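Local atomic coordinates of Lin1909 protein (Listeria innocua, PDB entry 3FIJ), a protein that probably hydrolyses gamma-glutamyl-gamma-aminobutyrate as a class I glutamine amidotransferase-like enzyme and binds manganese. Residues S53-A58 / V101-D106; D148-S153 / M222-P227. All coordinates share one frame; numbering follows the deposited sequence.

Two modest contacts in one amidotransferase-like domain illustrate how differently helices and loops can be brought together. Contact 1 joins two connecting helices flanking the central sheet, whereas contact 2 brings a loop that runs into the metal ligand His154 up to the loop leading into helix 227-241. They lie on opposite sides of the chain's centre, 31 Å apart between centres and about 21 Å between nearest atoms. Contact 1 is remote from the metal. In contact 2, the side chain of Met222 is about 10 Å from the manganese ion, and the side chain of Gln224 lies near, without touching, Cys115, His218 and Glu220, whose geometry is consistent with the Cys-His-Glu triad of this family.

Contact 1. Residues S53-A58 / V101-D106; sequences STAVQA and VRAALD
Neighbouring connections of the alpha/beta fold meet here, where helix 55-60 and helix 91-106 pack against each other beside the sheet. The first helix belongs to the beta-alpha-beta crossover from strand 43-47 to strand 64-67, and the second lies on the connection from strand 64-67 to strand 111-114. Ala103 supplies most of the touch: its single methyl points toward the other helix and rests against two consecutive residues, Ala55 and Val56. The CB of Ala103 comes within 3.9 Å of Val56 CA and 4.0 Å of Ala55 O, so it meets backbone as much as side chain. The CB of Ala55 also points across the interface and stops 4.4 Å from the CB of Ala103.

With so small a residue at the crossing, the backbones can come close, and Val56 CA and Ala103 CA are 5.2 Å apart. No hydrogen bond spans the gap. Only 84 Å² is buried between the segments, and the contact is one of van der Waals packing. It belongs to a wider seam, since Ala55 also touches Ala99 and Ala58 rests on Tyr96 and Leu100, all in helix 91-106. On the side of helix 91-106 that faces the sheet, Val101 packs on Leu67 and Ala104 on Leu65 of strand 64-67. Thr54, Gln57 and Ala58 also meet a second subunit, through Lys4, Leu3 and Phe43 of that neighbouring chain.

Val56 marks the exposed margin of the contact. Its CG1 is modelled nearly eclipsing the backbone N (chi1 -17°), a strained torsion that leaves this methyl less surely placed than the CB, and the firmer detail is Val56 CB at 4.4 Å from Ala103 CB.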
loop_
_atom_site.group_PDB
_atom_site.type_symbol
_atom_site.label_atom_id
_atom_site.label_comp_id
_atom_site.label_asym_id
_atom_site.label_seq_id
_atom_site.Cartn_x
_atom_site.Cartn_y
_atom_site.Cartn_z
ATOM N N SER A 53 -35.726 20.625 -3.969
ATOM C CA SER A 53 -37.136 20.765 -3.618
ATOM C C SER A 53 -37.481 20.251 -2.216
ATOM O O SER A 53 -38.535 20.598 -1.679
ATOM C CB SER A 53 -37.999 20.027 -4.635
ATOM O OG SER A 53 -37.742 18.633 -4.598
ATOM N N THR A 54 -36.616 19.427 -1.623
ATOM C CA THR A 54 -36.885 18.908 -0.284
ATOM C C THR A 54 -36.220 19.753 0.788
ATOM O O THR A 54 -36.293 19.435 1.976
ATOM C CB THR A 54 -36.390 17.457 -0.107
ATOM O OG1 THR A 54 -34.962 17.420 -0.204
ATOM C CG2 THR A 54 -36.986 16.553 -1.177
ATOM N N ALA A 55 -35.580 20.839 0.372
ATOM C CA ALA A 55 -34.893 21.711 1.319
ATOM C C ALA A 55 -35.796 22.334 2.381
ATOM O O ALA A 55 -35.439 22.359 3.564
ATOM C CB ALA A 55 -34.144 22.806 0.573
ATOM N N VAL A 56 -36.964 22.844 1.995
ATOM C CA VAL A 56 -37.800 23.452 3.014
ATOM C C VAL A 56 -38.298 22.401 4.010
ATOM O O VAL A 56 -38.461 22.698 5.188
ATOM C CB VAL A 56 -38.986 24.301 2.405
ATOM C CG1 VAL A 56 -38.715 24.620 0.939
ATOM C CG2 VAL A 56 -40.321 23.620 2.623
ATOM N N GLN A 57 -38.514 21.167 3.560
ATOM C CA GLN A 57 -38.960 20.126 4.482
ATOM C C GLN A 57 -37.810 19.778 5.427
ATOM O O GLN A 57 -38.019 19.425 6.588
ATOM C CB GLN A 57 -39.399 18.859 3.735
ATOM C CG GLN A 57 -39.894 17.770 4.683
ATOM C CD GLN A 57 -40.284 16.473 3.986
ATOM O OE1 GLN A 57 -40.810 15.558 4.617
ATOM N NE2 GLN A 57 -40.022 16.388 2.691
ATOM N N ALA A 58 -36.591 19.876 4.918
ATOM C CA ALA A 58 -35.420 19.576 5.722
ATOM C C ALA A 58 -35.289 20.587 6.866
ATOM O O ALA A 58 -35.139 20.195 8.022
ATOM C CB ALA A 58 -34.171 19.590 4.849
ATOM N N VAL A 101 -29.691 26.836 2.708
ATOM C CA VAL A 101 -29.495 28.157 3.313
ATOM C C VAL A 101 -30.654 29.094 2.983
ATOM O O VAL A 101 -31.098 29.861 3.839
ATOM C CB VAL A 101 -28.142 28.834 2.901
ATOM C CG1 VAL A 101 -27.037 27.790 2.802
ATOM C CG2 VAL A 101 -28.293 29.615 1.632
ATOM N N ARG A 102 -31.159 29.025 1.756
ATOM C CA ARG A 102 -32.288 29.865 1.363
ATOM C C ARG A 102 -33.523 29.527 2.200
ATOM O O ARG A 102 -34.207 30.422 2.704
ATOM C CB ARG A 102 -32.574 29.699 -0.136
ATOM C CG ARG A 102 -31.483 30.338 -0.985
ATOM C CD ARG A 102 -31.576 30.044 -2.483
ATOM N NE ARG A 102 -30.487 30.718 -3.191
ATOM C CZ ARG A 102 -30.252 30.620 -4.495
ATOM N NH1 ARG A 102 -31.037 29.868 -5.262
ATOM N NH2 ARG A 102 -29.223 31.269 -5.026
ATOM N N ALA A 103 -33.797 28.236 2.364
ATOM C CA ALA A 103 -34.936 27.808 3.165
ATOM C C ALA A 103 -34.718 28.186 4.631
ATOM O O ALA A 103 -35.664 28.538 5.329
ATOM C CB ALA A 103 -35.142 26.295 3.033
ATOM N N ALA A 104 -33.466 28.109 5.087
ATOM C CA ALA A 104 -33.106 28.447 6.466
ATOM C C ALA A 104 -33.241 29.951 6.691
ATOM O O ALA A 104 -33.685 30.404 7.743
ATOM C CB ALA A 104 -31.672 28.003 6.759
ATOM N N LEU A 105 -32.836 30.725 5.696
ATOM C CA LEU A 105 -32.944 32.169 5.776
ATOM C C LEU A 105 -34.423 32.532 5.824
ATOM O O LEU A 105 -34.850 33.337 6.653
ATOM C CB LEU A 105 -32.268 32.816 4.558
ATOM C CG LEU A 105 -30.742 32.880 4.666
ATOM C CD1 LEU A 105 -30.138 33.309 3.341
ATOM C CD2 LEU A 105 -30.362 33.852 5.780
ATOM N N ASP A 106 -35.207 31.909 4.946
ATOM C CA ASP A 106 -36.637 32.181 4.896
ATOM C C ASP A 106 -37.330 31.889 6.231
ATOM O O ASP A 106 -38.370 32.476 6.548
ATOM C CB ASP A 106 -37.298 31.362 3.781
ATOM C CG ASP A 106 -38.763 31.732 3.581
ATOM O OD1 ASP A 106 -39.445 31.068 2.767
ATOM O OD2 ASP A 106 -39.232 32.693 4.238
#

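Contact 2. Residues D148-S153 / M222-P227; sequences DEQLGS and MFQTDP
A short backbone bond from Thr225 N to Met222 O (2.8 Å) folds the loop before helix 227-241, and both of these residues touch Gln150. The opposing loop is a type I beta turn from Asp148 to Leu151, with Gln150 at its third position. The carbonyl oxygen of Gln150 faces the aliphatic part of Met222, present as selenomethionine: Gln150 O lies 3.5 Å from Met222 CG and 3.8 Å from its CB. A chi1 of -46° places that CG, beside the backbone N of Met222 and anti to its carbonyl carbon; the side chain also packs on Asn175 and Trp217.

Gln150 reaches over by its side chain too. With CG anti to the backbone N (chi1 -160°) and an extended chain beyond it, the side chain crosses that of Thr225 at about a right angle, bringing Gln150 CG 4.1 Å from Thr225 OG1. Gln150 NE2 stands 4.2 Å from Gln224 CD, a loose approach and not a hydrogen bond.

Separate bonds fix the two loops: Glu149 O accepts from Asn175 ND2, while Asp226 is the N-cap of helix 227-241: its side chain caps a backbone N of the first turn, and its OD1 is also hydrogen-bonded to Ser229 OG. Phe90 of the third subunit packs on Asp148 and Leu151. Since no hydrogen bond joins the segments, their mutual hold probably rests on dispersion and a faint attraction between the Gln150 carbonyl and the methylenes of Met222.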
loop_
_atom_site.group_PDB
_atom_site.type_symbol
_atom_site.label_atom_id
_atom_site.label_comp_id
_atom_site.label_asym_id
_atom_site.label_seq_id
_atom_site.Cartn_x
_atom_site.Cartn_y
_atom_site.Cartn_z
ATOM N N ASP A 148 -0.698 19.269 12.726
ATOM C CA ASP A 148 -1.890 18.452 12.821
ATOM C C ASP A 148 -3.157 19.299 12.990
ATOM O O ASP A 148 -3.200 20.277 13.741
ATOM C CB ASP A 148 -1.748 17.394 13.918
ATOM C CG ASP A 148 -1.925 17.949 15.289
ATOM O OD1 ASP A 148 -1.129 18.834 15.672
ATOM O OD2 ASP A 148 -2.866 17.489 15.972
ATOM N N GLU A 149 -4.171 18.907 12.225
ATOM C CA GLU A 149 -5.479 19.551 12.148
ATOM C C GLU A 149 -6.080 20.116 13.418
ATOM O O GLU A 149 -6.834 21.085 13.373
ATOM C CB GLU A 149 -6.475 18.571 11.536
ATOM C CG GLU A 149 -6.443 17.205 12.185
ATOM C CD GLU A 149 -7.438 16.247 11.569
ATOM O OE1 GLU A 149 -7.535 16.211 10.320
ATOM O OE2 GLU A 149 -8.118 15.525 12.331
ATOM N N GLN A 150 -5.748 19.513 14.546
ATOM C CA GLN A 150 -6.304 19.928 15.819
ATOM C C GLN A 150 -5.767 21.267 16.351
ATOM O O GLN A 150 -6.437 21.936 17.142
ATOM C CB GLN A 150 -6.071 18.792 16.824
ATOM C CG GLN A 150 -6.944 18.797 18.051
ATOM C CD GLN A 150 -7.014 17.427 18.714
ATOM O OE1 GLN A 150 -5.999 16.740 18.857
ATOM N NE2 GLN A 150 -8.214 17.024 19.127
ATOM N N LEU A 151 -4.584 21.678 15.900
ATOM C CA LEU A 151 -3.989 22.923 16.384
ATOM C C LEU A 151 -4.036 24.092 15.400
ATOM O O LEU A 151 -4.048 23.901 14.184
ATOM C CB LEU A 151 -2.538 22.662 16.793
ATOM C CG LEU A 151 -2.324 21.453 17.716
ATOM C CD1 LEU A 151 -0.848 21.177 17.853
ATOM C CD2 LEU A 151 -2.952 21.717 19.073
ATOM N N GLY A 152 -4.067 25.308 15.940
ATOM C CA GLY A 152 -4.095 26.500 15.102
ATOM C C GLY A 152 -2.784 26.638 14.352
ATOM O O GLY A 152 -1.771 26.078 14.779
ATOM N N SER A 153 -2.786 27.370 13.240
ATOM C CA SER A 153 -1.565 27.536 12.462
ATOM C C SER A 153 -1.298 28.972 12.029
ATOM O O SER A 153 -0.145 29.405 11.991
ATOM C CB SER A 153 -1.598 26.623 11.228
ATOM O OG SER A 153 -2.674 26.957 10.367
HETATM N N MSE A 222 -10.853 21.553 16.878
HETATM C CA MSE A 222 -10.178 22.233 17.988
HETATM C C MSE A 222 -11.008 22.308 19.273
HETATM O O MSE A 222 -10.452 22.438 20.356
HETATM C CB MSE A 222 -9.824 23.679 17.603
HETATM C CG MSE A 222 -9.173 23.892 16.243
HETATM SE SE MSE A 222 -8.934 25.826 15.872
HETATM C CE MSE A 222 -10.780 26.366 15.851
ATOM N N PHE A 223 -12.329 22.235 19.163
ATOM C CA PHE A 223 -13.176 22.384 20.343
ATOM C C PHE A 223 -12.885 21.437 21.494
ATOM O O PHE A 223 -13.077 21.794 22.646
ATOM C CB PHE A 223 -14.658 22.300 19.953
ATOM C CG PHE A 223 -15.237 20.919 20.027
ATOM C CD1 PHE A 223 -15.724 20.419 21.231
ATOM C CD2 PHE A 223 -15.286 20.114 18.898
ATOM C CE1 PHE A 223 -16.252 19.137 21.308
ATOM C CE2 PHE A 223 -15.813 18.826 18.962
ATOM C CZ PHE A 223 -16.297 18.337 20.172
ATOM N N GLN A 224 -12.427 20.233 21.195
ATOM C CA GLN A 224 -12.115 19.281 22.247
ATOM C C GLN A 224 -10.952 19.811 23.114
ATOM O O GLN A 224 -10.842 19.474 24.297
ATOM C CB GLN A 224 -11.744 17.923 21.630
ATOM C CG GLN A 224 -12.718 17.449 20.545
ATOM C CD GLN A 224 -12.363 17.931 19.121
ATOM O OE1 GLN A 224 -12.020 19.097 18.901
ATOM N NE2 GLN A 224 -12.466 17.020 18.153
ATOM N N THR A 225 -10.097 20.647 22.529
ATOM C CA THR A 225 -8.959 21.189 23.265
ATOM C C THR A 225 -8.811 22.697 23.147
ATOM O O THR A 225 -7.712 23.220 23.292
ATOM C CB THR A 225 -7.633 20.573 22.795
ATOM O OG1 THR A 225 -7.337 21.025 21.465
ATOM C CG2 THR A 225 -7.721 19.050 22.804
ATOM N N ASP A 226 -9.908 23.396 22.880
ATOM C CA ASP A 226 -9.874 24.851 22.750
ATOM C C ASP A 226 -11.258 25.363 23.123
ATOM O O ASP A 226 -12.151 25.433 22.287
ATOM C CB ASP A 226 -9.529 25.252 21.312
ATOM C CG ASP A 226 -9.362 26.757 21.144
ATOM O OD1 ASP A 226 -9.971 27.316 20.210
ATOM O OD2 ASP A 226 -8.616 27.382 21.933
ATOM N N PRO A 227 -11.448 25.726 24.397
ATOM C CA PRO A 227 -12.743 26.223 24.881
ATOM C C PRO A 227 -13.417 27.259 23.993
ATOM O O PRO A 227 -14.628 27.199 23.770
ATOM C CB PRO A 227 -12.405 26.766 26.265
ATOM C CG PRO A 227 -11.307 25.820 26.724
ATOM C CD PRO A 227 -10.444 25.710 25.479
#